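Local coordinates for protein endo-1,3-beta-glucanase (Streptomyces sioyaensis, PDB 3DGT) that probably hydrolyses internal 1,3-beta-glucosidic linkages of beta-glucans through its catalytic domain, a member of glycosyl hydrolase family 16, at residues Gly78-Gly83 against Gly258-Gly263. Numbering follows the deposited sequence.
Sequences GNWTSG and GATEPG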
ATOM      1  N   GLY A  78       0.178 -27.039  -0.538  1.00 14.62           N
ATOM      2  CA  GLY A  78       0.211 -26.143   0.623  1.00 14.33           C
ATOM      3  C   GLY A  78       1.005 -24.860   0.435  1.00 13.69           C
ATOM      4  O   GLY A  78       1.227 -24.115   1.400  1.00 14.80           O
ATOM      5  N   ASN A  79       1.432 -24.594  -0.800  1.00 13.00           N
ATOM      6  CA  ASN A  79       2.230 -23.403  -1.110  1.00 13.05           C
ATOM      7  C   ASN A  79       1.335 -22.208  -1.378  1.00 12.09           C
ATOM      8  O   ASN A  79       0.428 -22.273  -2.222  1.00 11.98           O
ATOM      9  CB  ASN A  79       3.083 -23.625  -2.362  1.00 14.20           C
ATOM     10  CG  ASN A  79       4.049 -24.773  -2.229  1.00 16.63           C
ATOM     11  OD1 ASN A  79       4.079 -25.664  -3.084  1.00 21.28           O
ATOM     12  ND2 ASN A  79       4.851 -24.760  -1.180  1.00 18.83           N
ATOM     13  N   TRP A  80       1.622 -21.105  -0.700  1.00 11.81           N
ATOM     14  CA  TRP A  80       0.918 -19.849  -0.941  1.00 11.48           C
ATOM     15  C   TRP A  80       1.588 -19.021  -2.014  1.00 11.71           C
ATOM     16  O   TRP A  80       2.811 -18.892  -2.036  1.00 12.32           O
ATOM     17  CB  TRP A  80       0.828 -19.020   0.345  1.00 11.20           C
ATOM     18  CG  TRP A  80      -0.230 -19.496   1.304  1.00 11.29           C
ATOM     19  CD1 TRP A  80      -0.051 -20.305   2.386  1.00 11.51           C
ATOM     20  CD2 TRP A  80      -1.628 -19.189   1.253  1.00 11.41           C
ATOM     21  NE1 TRP A  80      -1.257 -20.524   3.016  1.00 11.38           N
ATOM     22  CE2 TRP A  80      -2.240 -19.849   2.338  1.00 12.08           C
ATOM     23  CE3 TRP A  80      -2.427 -18.428   0.379  1.00 11.53           C
ATOM     24  CZ2 TRP A  80      -3.611 -19.768   2.587  1.00 11.29           C
ATOM     25  CZ3 TRP A  80      -3.797 -18.339   0.630  1.00 11.74           C
ATOM     26  CH2 TRP A  80      -4.372 -19.004   1.734  1.00 10.79           C
ATOM     27  N   THR A  81       0.769 -18.471  -2.910  1.00 11.50           N
ATOM     28  CA  THR A  81       1.218 -17.452  -3.861  1.00 11.23           C
ATOM     29  C   THR A  81       0.322 -16.237  -3.744  1.00 10.97           C
ATOM     30  O   THR A  81      -0.806 -16.339  -3.281  1.00 11.36           O
ATOM     31  CB  THR A  81       1.200 -17.940  -5.335  1.00 11.05           C
ATOM     32  OG1 THR A  81      -0.084 -18.498  -5.656  1.00 11.67           O
ATOM     33  CG2 THR A  81       2.298 -18.970  -5.575  1.00 10.85           C
ATOM     34  N   SER A  82       0.834 -15.074  -4.139  1.00 10.85           N
ATOM     35  CA  SER A  82       0.005 -13.881  -4.209  1.00 10.32           C
ATOM     36  C   SER A  82       0.607 -12.910  -5.210  1.00 10.67           C
ATOM     37  O   SER A  82       1.470 -13.294  -6.004  1.00 10.86           O
ATOM     38  CB  SER A  82      -0.134 -13.241  -2.827  1.00 10.58           C
ATOM     39  OG  SER A  82      -1.200 -12.307  -2.834  1.00 10.46           O
ATOM     40  N   GLY A  83       0.146 -11.662  -5.181  1.00 10.81           N
ATOM     41  CA  GLY A  83       0.626 -10.630  -6.099  1.00 10.86           C
ATOM     42  C   GLY A  83       1.156  -9.420  -5.363  1.00 11.22           C
ATOM     43  O   GLY A  83       0.699  -9.088  -4.265  1.00 11.19           O
ATOM     44  N   GLY A 258      -4.237 -23.781   8.696  1.00 13.82           N
ATOM     45  CA  GLY A 258      -4.970 -24.708   7.840  1.00 13.26           C
ATOM     46  C   GLY A 258      -6.382 -24.258   7.513  1.00 12.81           C
ATOM     47  O   GLY A 258      -6.979 -24.726   6.552  1.00 12.91           O
ATOM     48  N   ALA A 259      -6.917 -23.351   8.323  1.00 12.26           N
ATOM     49  CA  ALA A 259      -8.260 -22.826   8.115  1.00 12.50           C
ATOM     50  C   ALA A 259      -8.327 -21.625   7.179  1.00 12.18           C
ATOM     51  O   ALA A 259      -9.405 -21.309   6.658  1.00 12.66           O
ATOM     52  CB  ALA A 259      -8.877 -22.456   9.457  1.00 11.94           C
ATOM     53  N   THR A 260      -7.201 -20.949   6.968  1.00 11.96           N
ATOM     54  CA  THR A 260      -7.186 -19.791   6.071  1.00 12.16           C
ATOM     55  C   THR A 260      -7.687 -20.187   4.685  1.00 12.44           C
ATOM     56  O   THR A 260      -7.187 -21.142   4.091  1.00 13.08           O
ATOM     57  CB  THR A 260      -5.773 -19.188   5.970  1.00 12.06           C
ATOM     58  OG1 THR A 260      -5.311 -18.887   7.284  1.00 12.13           O
ATOM     59  CG2 THR A 260      -5.768 -17.911   5.127  1.00 13.12           C
ATOM     60  N   GLU A 261      -8.670 -19.442   4.186  1.00 12.55           N
ATOM     61  CA  GLU A 261      -9.229 -19.677   2.851  1.00 12.52           C
ATOM     62  C   GLU A 261      -8.525 -18.847   1.787  1.00 12.36           C
ATOM     63  O   GLU A 261      -8.522 -17.629   1.877  1.00 12.02           O
ATOM     64  CB  GLU A 261     -10.701 -19.288   2.810  1.00 13.94           C
ATOM     65  CG  GLU A 261     -11.651 -20.249   3.435  1.00 15.81           C
ATOM     66  CD  GLU A 261     -13.091 -19.809   3.262  1.00 16.37           C
ATOM     67  OE1 GLU A 261     -13.347 -18.772   2.592  1.00 17.20           O
ATOM     68  OE2 GLU A 261     -13.972 -20.504   3.779  1.00 16.19           O
ATOM     69  N   PRO A 262      -7.973 -19.495   0.753  1.00 11.69           N
ATOM     70  CA  PRO A 262      -7.439 -18.740  -0.368  1.00 11.72           C
ATOM     71  C   PRO A 262      -8.584 -18.200  -1.223  1.00 11.47           C
ATOM     72  O   PRO A 262      -9.756 -18.515  -0.980  1.00 11.81           O
ATOM     73  CB  PRO A 262      -6.668 -19.795  -1.155  1.00 11.90           C
ATOM     74  CG  PRO A 262      -7.476 -21.053  -0.931  1.00 12.20           C
ATOM     75  CD  PRO A 262      -7.862 -20.954   0.533  1.00 11.61           C
ATOM     76  N   GLY A 263      -8.244 -17.388  -2.214  1.00 11.50           N
ATOM     77  CA  GLY A 263      -9.213 -17.030  -3.242  1.00 11.39           C
ATOM     78  C   GLY A 263     -10.044 -15.788  -2.989  1.00 10.77           C
ATOM     79  O   GLY A 263     -11.002 -15.527  -3.726  1.00 12.26           O
TER
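With CG set anti to its own carbonyl carbon (chi1 -78°) and the indole turned roughly perpendicular to the side-chain root (chi2 97°), Trp80 extends the six-membered end of its ring to Thr260 and Pro262. Thr260 answers with its methyl: CG2 lies anti to the backbone N, which leaves OG1 beside that nitrogen and directed elsewhere. The methyl and Pro262 CB flank the six-membered ring from opposite sides of its plane, both obliquely, neither over a face nor at an edge. Thr260 CG2 lies 3.8 Å from Trp80 CZ2 and equally far from CH2. Pro262, whose side chain crosses that of Trp80 at about a right angle, brings CB to 3.7 Å from Trp80 CZ3, while its CA comes within 3.7 Å of Trp80 CH2. Between them the carbonyl carbon of Glu261 sits at the ring edge, near the indole plane, 4.2 Å from Trp80 CH2. No hydrogen bond joins the two segments, and the contact is apolar and small, burying 129 Å² in all. Thr260 OG1 hydrogen-bonds to Ala117 O and Thr257 N, and Glu261 O to the hydroxyl of Tyr119. Met244 touches both Trp80 and Thr260, and Pro72 and Pro256 also touch the Trp80 side chain. An alanine in place of Trp80 is likely to open a gap between strand 80-87 and the loop, leaving the Thr260 methyl and the Pro262 ring without the indole between them. This is plain hydrophobic packing, away from the magnesium site, in which a tryptophan of strand 80-87 packs against the loop that precedes strand 266-276 in the beta-sandwich of the family 16 jelly-roll fold.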